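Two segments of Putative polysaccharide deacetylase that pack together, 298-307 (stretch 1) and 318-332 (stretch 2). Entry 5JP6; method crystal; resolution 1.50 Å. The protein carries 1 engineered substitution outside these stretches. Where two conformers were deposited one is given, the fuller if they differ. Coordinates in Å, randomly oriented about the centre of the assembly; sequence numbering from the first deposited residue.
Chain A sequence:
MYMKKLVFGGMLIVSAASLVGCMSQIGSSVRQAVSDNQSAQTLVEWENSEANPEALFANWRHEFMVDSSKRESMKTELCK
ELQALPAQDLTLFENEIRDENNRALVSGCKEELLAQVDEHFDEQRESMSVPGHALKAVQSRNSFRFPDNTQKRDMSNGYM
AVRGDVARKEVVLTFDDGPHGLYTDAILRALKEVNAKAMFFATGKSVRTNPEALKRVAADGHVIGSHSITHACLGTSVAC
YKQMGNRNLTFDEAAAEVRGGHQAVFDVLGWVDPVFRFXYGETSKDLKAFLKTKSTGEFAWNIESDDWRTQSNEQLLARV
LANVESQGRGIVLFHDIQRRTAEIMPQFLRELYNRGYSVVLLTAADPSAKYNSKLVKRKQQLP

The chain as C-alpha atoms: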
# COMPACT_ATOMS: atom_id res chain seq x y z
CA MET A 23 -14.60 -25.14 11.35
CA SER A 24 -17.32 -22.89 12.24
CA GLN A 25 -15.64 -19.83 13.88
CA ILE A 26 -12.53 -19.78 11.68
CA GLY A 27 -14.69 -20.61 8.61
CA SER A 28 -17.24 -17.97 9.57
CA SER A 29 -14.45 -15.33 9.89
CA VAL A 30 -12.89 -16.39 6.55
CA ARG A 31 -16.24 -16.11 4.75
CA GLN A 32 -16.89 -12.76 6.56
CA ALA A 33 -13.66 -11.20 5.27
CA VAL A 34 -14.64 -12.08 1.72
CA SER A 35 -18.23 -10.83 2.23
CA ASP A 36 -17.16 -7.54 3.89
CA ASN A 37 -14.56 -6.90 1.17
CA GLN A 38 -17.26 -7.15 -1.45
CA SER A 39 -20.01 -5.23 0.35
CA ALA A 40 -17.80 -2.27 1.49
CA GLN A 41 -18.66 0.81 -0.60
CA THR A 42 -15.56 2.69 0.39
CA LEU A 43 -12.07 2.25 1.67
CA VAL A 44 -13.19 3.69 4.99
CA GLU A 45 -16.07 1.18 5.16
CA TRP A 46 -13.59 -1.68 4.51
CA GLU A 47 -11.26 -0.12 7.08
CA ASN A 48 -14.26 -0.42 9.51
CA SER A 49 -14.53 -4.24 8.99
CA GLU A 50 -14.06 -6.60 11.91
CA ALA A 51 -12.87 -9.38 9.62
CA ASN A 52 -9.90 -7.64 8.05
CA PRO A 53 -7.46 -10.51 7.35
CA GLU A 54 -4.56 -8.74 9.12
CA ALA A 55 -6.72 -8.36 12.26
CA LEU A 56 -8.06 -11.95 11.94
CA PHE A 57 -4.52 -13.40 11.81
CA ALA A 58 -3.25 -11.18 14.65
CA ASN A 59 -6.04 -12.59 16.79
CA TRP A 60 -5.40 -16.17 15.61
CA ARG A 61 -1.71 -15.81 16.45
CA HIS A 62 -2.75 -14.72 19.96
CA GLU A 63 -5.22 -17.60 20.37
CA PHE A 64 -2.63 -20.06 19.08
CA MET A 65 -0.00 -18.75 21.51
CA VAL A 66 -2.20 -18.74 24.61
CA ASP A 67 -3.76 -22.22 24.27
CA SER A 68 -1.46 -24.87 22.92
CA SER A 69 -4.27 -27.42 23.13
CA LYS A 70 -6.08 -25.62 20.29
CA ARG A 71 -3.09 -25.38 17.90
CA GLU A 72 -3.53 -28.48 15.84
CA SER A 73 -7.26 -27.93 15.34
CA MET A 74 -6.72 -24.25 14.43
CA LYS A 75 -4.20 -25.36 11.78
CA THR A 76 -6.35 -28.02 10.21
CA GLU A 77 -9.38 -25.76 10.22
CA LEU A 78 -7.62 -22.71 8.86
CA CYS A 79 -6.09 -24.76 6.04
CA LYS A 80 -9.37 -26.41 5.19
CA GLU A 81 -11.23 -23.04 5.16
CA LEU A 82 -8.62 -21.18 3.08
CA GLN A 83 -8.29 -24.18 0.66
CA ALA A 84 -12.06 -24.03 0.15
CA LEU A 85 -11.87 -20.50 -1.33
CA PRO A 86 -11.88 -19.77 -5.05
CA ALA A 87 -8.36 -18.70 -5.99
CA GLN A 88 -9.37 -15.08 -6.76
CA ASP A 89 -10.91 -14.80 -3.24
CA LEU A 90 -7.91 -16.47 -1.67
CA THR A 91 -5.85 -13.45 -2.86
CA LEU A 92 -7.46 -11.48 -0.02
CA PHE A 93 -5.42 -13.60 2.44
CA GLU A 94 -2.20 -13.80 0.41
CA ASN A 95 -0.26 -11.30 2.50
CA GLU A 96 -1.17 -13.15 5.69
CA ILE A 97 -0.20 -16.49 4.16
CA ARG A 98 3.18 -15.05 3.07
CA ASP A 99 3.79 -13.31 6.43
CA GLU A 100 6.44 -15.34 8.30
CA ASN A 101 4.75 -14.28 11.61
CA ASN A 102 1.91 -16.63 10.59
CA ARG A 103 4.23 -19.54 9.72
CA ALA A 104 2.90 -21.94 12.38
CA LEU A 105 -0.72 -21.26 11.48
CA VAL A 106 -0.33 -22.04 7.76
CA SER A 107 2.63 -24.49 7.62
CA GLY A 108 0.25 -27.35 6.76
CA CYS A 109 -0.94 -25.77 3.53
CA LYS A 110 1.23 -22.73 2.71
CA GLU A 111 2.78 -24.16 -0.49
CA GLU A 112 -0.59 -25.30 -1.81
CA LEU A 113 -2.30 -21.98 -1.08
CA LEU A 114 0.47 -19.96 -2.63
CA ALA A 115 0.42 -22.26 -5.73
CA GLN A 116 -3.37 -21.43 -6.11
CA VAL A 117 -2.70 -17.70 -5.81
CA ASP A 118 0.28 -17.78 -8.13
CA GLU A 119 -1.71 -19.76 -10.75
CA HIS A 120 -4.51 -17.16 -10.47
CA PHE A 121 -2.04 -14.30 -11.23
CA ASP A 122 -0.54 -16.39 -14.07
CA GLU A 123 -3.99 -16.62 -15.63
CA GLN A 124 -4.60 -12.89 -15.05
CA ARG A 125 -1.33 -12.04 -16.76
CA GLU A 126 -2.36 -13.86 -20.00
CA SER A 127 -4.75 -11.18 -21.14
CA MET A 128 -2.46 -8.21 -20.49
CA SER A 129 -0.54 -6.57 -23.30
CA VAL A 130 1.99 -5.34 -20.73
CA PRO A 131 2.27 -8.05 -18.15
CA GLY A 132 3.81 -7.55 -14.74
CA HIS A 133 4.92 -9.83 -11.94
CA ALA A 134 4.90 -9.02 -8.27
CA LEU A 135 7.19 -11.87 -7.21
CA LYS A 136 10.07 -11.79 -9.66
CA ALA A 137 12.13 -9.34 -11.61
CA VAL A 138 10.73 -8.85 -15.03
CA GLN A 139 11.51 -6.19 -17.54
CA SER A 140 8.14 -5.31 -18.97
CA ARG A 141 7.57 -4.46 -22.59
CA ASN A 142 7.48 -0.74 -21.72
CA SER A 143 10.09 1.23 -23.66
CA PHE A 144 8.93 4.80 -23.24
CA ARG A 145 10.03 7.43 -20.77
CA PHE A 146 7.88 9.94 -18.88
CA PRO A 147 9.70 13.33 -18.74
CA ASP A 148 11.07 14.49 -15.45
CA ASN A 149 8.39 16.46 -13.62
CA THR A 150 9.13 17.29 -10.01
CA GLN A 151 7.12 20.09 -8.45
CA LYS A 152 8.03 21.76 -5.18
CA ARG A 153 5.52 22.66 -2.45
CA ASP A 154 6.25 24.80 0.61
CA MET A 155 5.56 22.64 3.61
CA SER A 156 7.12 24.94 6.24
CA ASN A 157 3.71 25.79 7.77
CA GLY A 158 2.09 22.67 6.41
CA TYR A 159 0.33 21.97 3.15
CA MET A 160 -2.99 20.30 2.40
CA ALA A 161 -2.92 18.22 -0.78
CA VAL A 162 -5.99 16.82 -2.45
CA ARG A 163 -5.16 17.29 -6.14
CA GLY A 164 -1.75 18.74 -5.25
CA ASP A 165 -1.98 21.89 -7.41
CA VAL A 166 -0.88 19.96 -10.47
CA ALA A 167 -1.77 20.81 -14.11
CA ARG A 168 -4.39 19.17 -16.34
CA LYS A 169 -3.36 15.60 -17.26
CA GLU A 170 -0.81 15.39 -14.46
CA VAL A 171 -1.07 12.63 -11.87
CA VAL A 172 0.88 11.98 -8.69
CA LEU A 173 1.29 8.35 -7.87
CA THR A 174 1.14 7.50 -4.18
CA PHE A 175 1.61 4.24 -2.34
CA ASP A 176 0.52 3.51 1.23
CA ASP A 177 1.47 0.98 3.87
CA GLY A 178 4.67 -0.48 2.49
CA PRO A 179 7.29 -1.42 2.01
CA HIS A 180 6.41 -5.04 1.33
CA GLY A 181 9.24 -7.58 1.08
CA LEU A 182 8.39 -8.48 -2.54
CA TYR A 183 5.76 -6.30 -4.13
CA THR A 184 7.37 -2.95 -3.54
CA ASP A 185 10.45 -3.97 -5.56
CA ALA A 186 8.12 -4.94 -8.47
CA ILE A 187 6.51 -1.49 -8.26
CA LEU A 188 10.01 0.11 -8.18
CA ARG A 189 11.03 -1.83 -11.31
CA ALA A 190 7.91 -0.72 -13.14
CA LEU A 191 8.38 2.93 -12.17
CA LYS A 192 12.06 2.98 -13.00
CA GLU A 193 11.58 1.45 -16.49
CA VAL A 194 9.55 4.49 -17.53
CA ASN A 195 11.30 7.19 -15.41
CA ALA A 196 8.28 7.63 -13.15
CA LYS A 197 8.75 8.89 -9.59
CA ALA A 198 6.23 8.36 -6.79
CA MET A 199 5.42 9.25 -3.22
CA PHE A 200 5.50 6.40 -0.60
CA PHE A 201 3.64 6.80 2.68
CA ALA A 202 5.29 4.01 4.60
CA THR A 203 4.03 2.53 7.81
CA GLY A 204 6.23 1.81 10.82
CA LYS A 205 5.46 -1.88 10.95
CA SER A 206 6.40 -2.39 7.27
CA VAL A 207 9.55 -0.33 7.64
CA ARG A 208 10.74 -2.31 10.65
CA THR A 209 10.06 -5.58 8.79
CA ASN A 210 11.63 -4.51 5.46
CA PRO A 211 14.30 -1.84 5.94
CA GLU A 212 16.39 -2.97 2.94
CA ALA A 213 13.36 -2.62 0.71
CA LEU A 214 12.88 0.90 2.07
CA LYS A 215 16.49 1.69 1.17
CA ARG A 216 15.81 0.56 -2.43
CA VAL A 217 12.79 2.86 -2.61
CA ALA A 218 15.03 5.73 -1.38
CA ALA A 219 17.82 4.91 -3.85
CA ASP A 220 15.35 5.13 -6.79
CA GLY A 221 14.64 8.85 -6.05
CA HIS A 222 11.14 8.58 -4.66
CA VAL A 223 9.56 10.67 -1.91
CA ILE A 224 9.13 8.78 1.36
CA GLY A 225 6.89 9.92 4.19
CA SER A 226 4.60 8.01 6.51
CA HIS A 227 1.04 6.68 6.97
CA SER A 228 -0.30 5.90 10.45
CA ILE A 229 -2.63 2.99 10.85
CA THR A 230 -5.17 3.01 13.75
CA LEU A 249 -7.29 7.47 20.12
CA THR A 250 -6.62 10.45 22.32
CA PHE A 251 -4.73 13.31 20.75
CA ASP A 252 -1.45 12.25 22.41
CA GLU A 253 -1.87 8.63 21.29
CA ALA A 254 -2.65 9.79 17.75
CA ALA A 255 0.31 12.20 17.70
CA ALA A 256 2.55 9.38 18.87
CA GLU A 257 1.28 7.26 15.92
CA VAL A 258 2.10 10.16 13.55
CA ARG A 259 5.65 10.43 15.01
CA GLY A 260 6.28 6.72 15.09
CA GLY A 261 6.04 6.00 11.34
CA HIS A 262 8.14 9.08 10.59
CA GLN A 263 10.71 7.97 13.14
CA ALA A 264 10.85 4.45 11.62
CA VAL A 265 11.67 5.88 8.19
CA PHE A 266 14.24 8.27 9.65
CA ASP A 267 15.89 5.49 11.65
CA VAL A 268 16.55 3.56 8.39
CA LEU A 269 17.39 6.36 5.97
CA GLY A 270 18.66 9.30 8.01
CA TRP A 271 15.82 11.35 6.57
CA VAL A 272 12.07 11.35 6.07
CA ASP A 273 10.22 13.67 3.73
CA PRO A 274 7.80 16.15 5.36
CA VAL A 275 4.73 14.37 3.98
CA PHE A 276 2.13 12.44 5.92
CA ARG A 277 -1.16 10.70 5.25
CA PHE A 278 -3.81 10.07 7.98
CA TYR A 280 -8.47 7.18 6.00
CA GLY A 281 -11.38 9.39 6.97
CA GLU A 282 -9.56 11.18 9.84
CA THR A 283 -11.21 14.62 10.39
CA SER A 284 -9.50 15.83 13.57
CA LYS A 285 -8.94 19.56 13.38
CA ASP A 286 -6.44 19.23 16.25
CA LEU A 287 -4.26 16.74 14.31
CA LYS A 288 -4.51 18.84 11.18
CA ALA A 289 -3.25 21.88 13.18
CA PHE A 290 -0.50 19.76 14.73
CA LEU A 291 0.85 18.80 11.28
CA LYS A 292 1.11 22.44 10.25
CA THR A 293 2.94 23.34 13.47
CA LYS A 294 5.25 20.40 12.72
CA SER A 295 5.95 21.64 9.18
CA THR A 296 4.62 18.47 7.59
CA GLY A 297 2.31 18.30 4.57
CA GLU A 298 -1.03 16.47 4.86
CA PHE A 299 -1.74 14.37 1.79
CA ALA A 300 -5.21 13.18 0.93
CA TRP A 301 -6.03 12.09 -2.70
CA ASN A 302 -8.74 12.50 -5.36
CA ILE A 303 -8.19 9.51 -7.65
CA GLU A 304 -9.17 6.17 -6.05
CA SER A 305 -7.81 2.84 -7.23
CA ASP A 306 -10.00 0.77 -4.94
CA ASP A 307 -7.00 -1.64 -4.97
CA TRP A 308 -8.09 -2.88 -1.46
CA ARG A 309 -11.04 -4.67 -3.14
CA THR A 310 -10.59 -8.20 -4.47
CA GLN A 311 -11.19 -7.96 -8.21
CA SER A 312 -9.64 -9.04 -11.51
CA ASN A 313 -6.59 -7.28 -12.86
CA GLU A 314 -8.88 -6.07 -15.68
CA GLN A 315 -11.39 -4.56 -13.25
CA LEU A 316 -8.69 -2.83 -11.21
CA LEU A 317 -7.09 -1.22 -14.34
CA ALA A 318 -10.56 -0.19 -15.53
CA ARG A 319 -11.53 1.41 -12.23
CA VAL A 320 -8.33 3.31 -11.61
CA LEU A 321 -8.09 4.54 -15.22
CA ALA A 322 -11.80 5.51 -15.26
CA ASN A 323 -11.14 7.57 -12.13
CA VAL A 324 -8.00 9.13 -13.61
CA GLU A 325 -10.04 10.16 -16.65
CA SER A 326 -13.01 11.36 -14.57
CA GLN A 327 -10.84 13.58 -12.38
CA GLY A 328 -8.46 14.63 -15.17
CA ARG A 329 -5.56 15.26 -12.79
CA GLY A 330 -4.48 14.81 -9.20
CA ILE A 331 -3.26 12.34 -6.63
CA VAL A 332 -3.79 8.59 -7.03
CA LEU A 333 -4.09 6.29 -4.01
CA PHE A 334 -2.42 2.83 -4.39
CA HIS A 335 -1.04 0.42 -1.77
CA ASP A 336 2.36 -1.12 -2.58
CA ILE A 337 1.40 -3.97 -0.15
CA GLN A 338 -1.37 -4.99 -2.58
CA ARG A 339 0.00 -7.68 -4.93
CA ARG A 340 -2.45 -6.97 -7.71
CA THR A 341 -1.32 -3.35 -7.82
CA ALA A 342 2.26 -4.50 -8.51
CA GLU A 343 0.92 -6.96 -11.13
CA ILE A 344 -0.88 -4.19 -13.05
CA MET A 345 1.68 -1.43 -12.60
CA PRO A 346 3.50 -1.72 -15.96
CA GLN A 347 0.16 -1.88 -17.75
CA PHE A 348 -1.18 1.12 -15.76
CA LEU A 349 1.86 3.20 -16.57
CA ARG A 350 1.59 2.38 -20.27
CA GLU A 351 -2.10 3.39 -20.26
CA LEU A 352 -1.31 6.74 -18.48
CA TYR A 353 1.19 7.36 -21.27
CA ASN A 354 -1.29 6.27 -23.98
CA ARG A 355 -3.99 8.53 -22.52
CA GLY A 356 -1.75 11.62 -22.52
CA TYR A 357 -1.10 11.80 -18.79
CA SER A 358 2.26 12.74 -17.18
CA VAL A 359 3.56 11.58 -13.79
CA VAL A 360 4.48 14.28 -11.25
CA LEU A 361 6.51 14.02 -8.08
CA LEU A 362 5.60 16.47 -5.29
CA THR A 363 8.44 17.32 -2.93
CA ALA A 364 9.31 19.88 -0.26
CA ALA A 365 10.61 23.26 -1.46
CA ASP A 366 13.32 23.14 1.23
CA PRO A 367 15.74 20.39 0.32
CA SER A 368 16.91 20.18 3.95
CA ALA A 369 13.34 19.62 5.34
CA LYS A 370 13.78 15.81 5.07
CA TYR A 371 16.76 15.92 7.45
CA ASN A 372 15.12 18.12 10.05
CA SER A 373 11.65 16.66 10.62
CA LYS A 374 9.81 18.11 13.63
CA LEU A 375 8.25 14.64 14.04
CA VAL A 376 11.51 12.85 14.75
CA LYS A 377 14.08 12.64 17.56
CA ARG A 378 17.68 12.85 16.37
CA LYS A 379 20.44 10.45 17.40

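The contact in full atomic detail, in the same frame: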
# COMPACT_ATOMS: atom_id res chain seq x y z
N GLU A 298 0.07 17.40 4.67
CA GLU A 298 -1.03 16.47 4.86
C GLU A 298 -1.54 16.10 3.48
O GLU A 298 -2.06 16.93 2.75
CB GLU A 298 -2.15 17.12 5.69
CG GLU A 298 -3.36 16.23 5.91
CD GLU A 298 -4.53 16.94 6.55
OE1 GLU A 298 -4.29 18.06 7.13
OE2 GLU A 298 -5.64 16.43 6.55
N PHE A 299 -1.43 14.83 3.14
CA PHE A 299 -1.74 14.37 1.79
C PHE A 299 -2.98 13.49 1.83
O PHE A 299 -2.96 12.36 2.35
CB PHE A 299 -0.55 13.64 1.18
CG PHE A 299 0.49 14.58 0.66
CD1 PHE A 299 1.34 15.27 1.56
CD2 PHE A 299 0.60 14.86 -0.70
CE1 PHE A 299 2.23 16.19 1.10
CE2 PHE A 299 1.53 15.78 -1.15
CZ PHE A 299 2.33 16.44 -0.23
N ALA A 300 -4.04 13.99 1.21
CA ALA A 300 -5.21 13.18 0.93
C ALA A 300 -5.03 12.73 -0.55
O ALA A 300 -3.90 12.49 -0.99
CB ALA A 300 -6.47 13.99 1.17
N TRP A 301 -6.09 12.57 -1.31
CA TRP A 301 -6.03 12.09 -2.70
C TRP A 301 -7.39 12.43 -3.33
O TRP A 301 -8.36 12.72 -2.63
CB TRP A 301 -5.78 10.56 -2.80
CG TRP A 301 -6.89 9.75 -2.18
CD1 TRP A 301 -7.97 9.23 -2.84
CD2 TRP A 301 -7.03 9.41 -0.82
NE1 TRP A 301 -8.79 8.60 -1.95
CE2 TRP A 301 -8.23 8.68 -0.70
CE3 TRP A 301 -6.27 9.65 0.34
CZ2 TRP A 301 -8.68 8.20 0.50
CZ3 TRP A 301 -6.73 9.16 1.53
CH2 TRP A 301 -7.93 8.45 1.60
N ASN A 302 -7.45 12.38 -4.67
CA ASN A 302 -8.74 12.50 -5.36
C ASN A 302 -9.03 11.40 -6.37
O ASN A 302 -10.13 11.32 -6.87
CB ASN A 302 -8.88 13.86 -6.05
CG ASN A 302 -7.90 14.03 -7.18
OD1 ASN A 302 -6.69 13.90 -7.01
ND2 ASN A 302 -8.42 14.32 -8.36
N ILE A 303 -8.03 10.60 -6.69
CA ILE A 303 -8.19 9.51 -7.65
C ILE A 303 -8.04 8.19 -6.88
O ILE A 303 -6.93 7.82 -6.45
CB ILE A 303 -7.18 9.58 -8.81
CG1 ILE A 303 -7.33 10.86 -9.61
CG2 ILE A 303 -7.34 8.37 -9.74
CD1 ILE A 303 -6.15 11.20 -10.47
N GLU A 304 -9.15 7.46 -6.74
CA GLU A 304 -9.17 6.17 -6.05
C GLU A 304 -8.84 5.03 -7.02
O GLU A 304 -9.30 5.01 -8.15
CB GLU A 304 -10.51 5.94 -5.38
CG GLU A 304 -10.46 6.68 -4.04
CD GLU A 304 -11.76 7.12 -3.48
OE1 GLU A 304 -12.83 6.85 -4.08
OE2 GLU A 304 -11.69 7.75 -2.40
N SER A 305 -8.03 4.09 -6.55
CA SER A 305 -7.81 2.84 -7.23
C SER A 305 -8.75 1.76 -6.79
O SER A 305 -8.98 0.80 -7.55
CB SER A 305 -6.37 2.37 -7.07
OG SER A 305 -6.10 2.00 -5.73
N ASP A 306 -9.26 1.88 -5.56
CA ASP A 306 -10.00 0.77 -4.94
C ASP A 306 -9.18 -0.54 -4.95
O ASP A 306 -9.75 -1.62 -4.98
CB ASP A 306 -11.34 0.56 -5.65
CG ASP A 306 -12.32 1.68 -5.42
OD1 ASP A 306 -12.18 2.42 -4.45
OD2 ASP A 306 -13.29 1.71 -6.21
N ASP A 307 -7.83 -0.44 -4.87
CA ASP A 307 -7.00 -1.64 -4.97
C ASP A 307 -7.12 -2.55 -3.74
O ASP A 307 -6.62 -3.68 -3.77
CB ASP A 307 -5.55 -1.34 -5.35
CG ASP A 307 -4.79 -0.61 -4.29
OD1 ASP A 307 -5.35 -0.21 -3.23
OD2 ASP A 307 -3.58 -0.39 -4.47
N ALA A 318 -9.42 -0.94 -15.03
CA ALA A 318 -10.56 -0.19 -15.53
C ALA A 318 -11.02 0.86 -14.52
O ALA A 318 -11.28 2.01 -14.90
CB ALA A 318 -11.71 -1.14 -15.89
N ARG A 319 -11.07 0.48 -13.24
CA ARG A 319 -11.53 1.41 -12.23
C ARG A 319 -10.55 2.57 -12.03
O ARG A 319 -10.94 3.74 -12.04
CB ARG A 319 -11.77 0.69 -10.93
CG ARG A 319 -12.15 1.59 -9.78
CD ARG A 319 -13.33 2.51 -10.04
NE ARG A 319 -14.56 1.83 -10.40
CZ ARG A 319 -15.53 1.46 -9.58
NH1 ARG A 319 -15.48 1.63 -8.27
NH2 ARG A 319 -16.62 0.89 -10.10
N VAL A 320 -9.27 2.24 -11.86
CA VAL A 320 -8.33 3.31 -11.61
C VAL A 320 -8.22 4.25 -12.83
O VAL A 320 -8.17 5.48 -12.69
CB VAL A 320 -6.97 2.81 -11.10
CG1 VAL A 320 -6.15 2.09 -12.19
CG2 VAL A 320 -6.17 3.96 -10.52
N LEU A 321 -8.19 3.69 -14.04
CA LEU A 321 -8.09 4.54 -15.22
C LEU A 321 -9.39 5.34 -15.46
O LEU A 321 -9.32 6.49 -15.85
CB LEU A 321 -7.68 3.73 -16.44
CG LEU A 321 -6.23 3.21 -16.43
CD1 LEU A 321 -6.04 2.10 -17.45
CD2 LEU A 321 -5.26 4.35 -16.67
N ALA A 322 -10.55 4.74 -15.19
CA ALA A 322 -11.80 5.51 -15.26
C ALA A 322 -11.76 6.70 -14.29
O ALA A 322 -12.15 7.82 -14.65
CB ALA A 322 -12.99 4.63 -14.96
N ASN A 323 -11.21 6.50 -13.10
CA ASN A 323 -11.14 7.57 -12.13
C ASN A 323 -10.12 8.61 -12.52
O ASN A 323 -10.32 9.80 -12.30
CB ASN A 323 -10.88 7.02 -10.73
CG ASN A 323 -12.11 6.39 -10.11
OD1 ASN A 323 -13.24 6.63 -10.54
ND2 ASN A 323 -11.88 5.56 -9.09
N VAL A 324 -8.98 8.17 -13.07
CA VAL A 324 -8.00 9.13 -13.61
C VAL A 324 -8.69 10.02 -14.64
O VAL A 324 -8.59 11.26 -14.57
CB VAL A 324 -6.78 8.42 -14.27
CG1 VAL A 324 -5.95 9.41 -15.06
CG2 VAL A 324 -5.93 7.72 -13.20
N GLU A 325 -9.40 9.40 -15.58
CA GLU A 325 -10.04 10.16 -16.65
C GLU A 325 -11.14 11.08 -16.16
O GLU A 325 -11.26 12.23 -16.66
CB GLU A 325 -10.56 9.20 -17.72
CG GLU A 325 -9.51 8.38 -18.42
CD GLU A 325 -8.81 9.03 -19.59
OE1 GLU A 325 -8.80 10.27 -19.71
OE2 GLU A 325 -8.26 8.25 -20.43
N SER A 326 -11.92 10.61 -15.19
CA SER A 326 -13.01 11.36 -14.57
C SER A 326 -12.52 12.65 -13.89
O SER A 326 -13.09 13.72 -14.01
CB SER A 326 -13.63 10.52 -13.45
OG SER A 326 -14.66 9.77 -13.96
N GLN A 327 -11.45 12.48 -13.11
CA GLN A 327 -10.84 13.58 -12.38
C GLN A 327 -10.00 14.48 -13.26
O GLN A 327 -9.91 15.69 -13.01
CB GLN A 327 -9.99 13.05 -11.22
CG GLN A 327 -10.80 12.41 -10.13
CD GLN A 327 -11.66 13.42 -9.40
OE1 GLN A 327 -11.17 14.46 -8.96
NE2 GLN A 327 -12.93 13.15 -9.31
N GLY A 328 -9.30 13.89 -14.24
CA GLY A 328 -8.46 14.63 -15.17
C GLY A 328 -7.05 14.95 -14.72
O GLY A 328 -6.18 15.25 -15.55
N ARG A 329 -6.85 14.97 -13.40
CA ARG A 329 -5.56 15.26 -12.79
C ARG A 329 -5.65 14.94 -11.30
O ARG A 329 -6.75 14.79 -10.75
CB ARG A 329 -5.20 16.75 -12.94
CG ARG A 329 -5.94 17.63 -11.93
CD ARG A 329 -5.60 19.08 -12.15
NE ARG A 329 -6.33 19.66 -13.26
CZ ARG A 329 -6.16 20.91 -13.67
NH1 ARG A 329 -5.26 21.69 -13.09
NH2 ARG A 329 -6.87 21.38 -14.67
N GLY A 330 -4.50 14.85 -10.65
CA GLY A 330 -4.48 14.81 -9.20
C GLY A 330 -3.65 13.70 -8.64
O GLY A 330 -2.63 13.34 -9.22
N ILE A 331 -4.04 13.25 -7.45
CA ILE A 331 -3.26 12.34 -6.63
C ILE A 331 -3.98 11.00 -6.58
O ILE A 331 -5.15 10.93 -6.20
CB ILE A 331 -3.04 12.89 -5.21
CG1 ILE A 331 -2.21 14.17 -5.26
CG2 ILE A 331 -2.39 11.84 -4.31
CD1 ILE A 331 -2.05 14.86 -3.93
N VAL A 332 -3.25 9.96 -6.99
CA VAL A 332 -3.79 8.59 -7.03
C VAL A 332 -3.39 7.83 -5.78
O VAL A 332 -2.20 7.81 -5.44
CB VAL A 332 -3.24 7.82 -8.25
CG1 VAL A 332 -3.92 6.44 -8.35
CG2 VAL A 332 -3.44 8.62 -9.53
O HOH W 1 -13.78 4.14 -6.98

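A single asparagine side chain can do the work of a missing stretch of β-ladder, and Asn-302 is a clear example. Its carboxamide enters the turn between the helix and strand of the second segment and uses both ends. OD1 accepts a hydrogen bond from the backbone N of Ile-331 at 2.8 Å, while ND2 donates two, to the backbone O of Arg-329 at 3.0 Å and to OE1 of Gln-327 at 2.8 Å, both nearly linear. The amide thus satisfies one backbone donor on the incoming strand and one backbone acceptor in the loop just before it, as a neighbouring peptide would, and ties them to the last turn of the helix.

The space for this comes from Gly-330. Its CA lies 3.2 Å from Asn-302 OD1, and a β-carbon placed ideally on it would fall 2.0 Å from that same oxygen, an outright clash. Its backbone angles call for glycine independently, since such a carbon would also be jammed against the preceding carbonyl. Gly-328, with positive phi, ends the helix just before.

Main-chain pairing continues from here. The carbonyl O of Ile-331 is shared by two successive amides, accepting from Asn-302 N at 3.1 Å and from Ile-303 N at 2.9 Å. Ile-303 then pairs with Val-332 in a parallel bridge, where the CA of Val-332 approaches the O of Ile-303 to 3.3 Å in a CA-H...O contact.

Ile-303 has the largest area covered by the other segment, because its side chain fills the angle between strand and helix. CD1 and CG2 of Ile-303 both lie 3.9 Å from CG2 of Val-332, and Ile-303 CG2 also packs against CG2 of Val-324 at 3.8 Å; Ile-303 CG1 lies 3.8 Å from CB of Gln-327. Ile-331 instead packs with Trp-301 and Phe-299: its CG2 is 3.9 Å from CB of Trp-301, and its CD1 is 4.2 Å from CD2 of Phe-299. The indole of Trp-301 leads away and donates through NE1 to OE2 of Glu-304 at 3.1 Å.

Farther along, polar helix residues take over. Asn-323 ND2 donates to the backbone O of Glu-304 at 2.8 Å, almost straight, a second case of asparagine reading main chain. Val-320 CG2 touches CB of Ser-305 at 3.8 Å. At the exposed margin, Arg-319 NH1 forms a salt bridge with OD2 of Asp-306 at 3.0 Å, the carboxylate oxygen lying near the guanidinium plane. A water donates to Asp-306 OD2 and accepts from Asn-323 ND2, linking these two polar contacts.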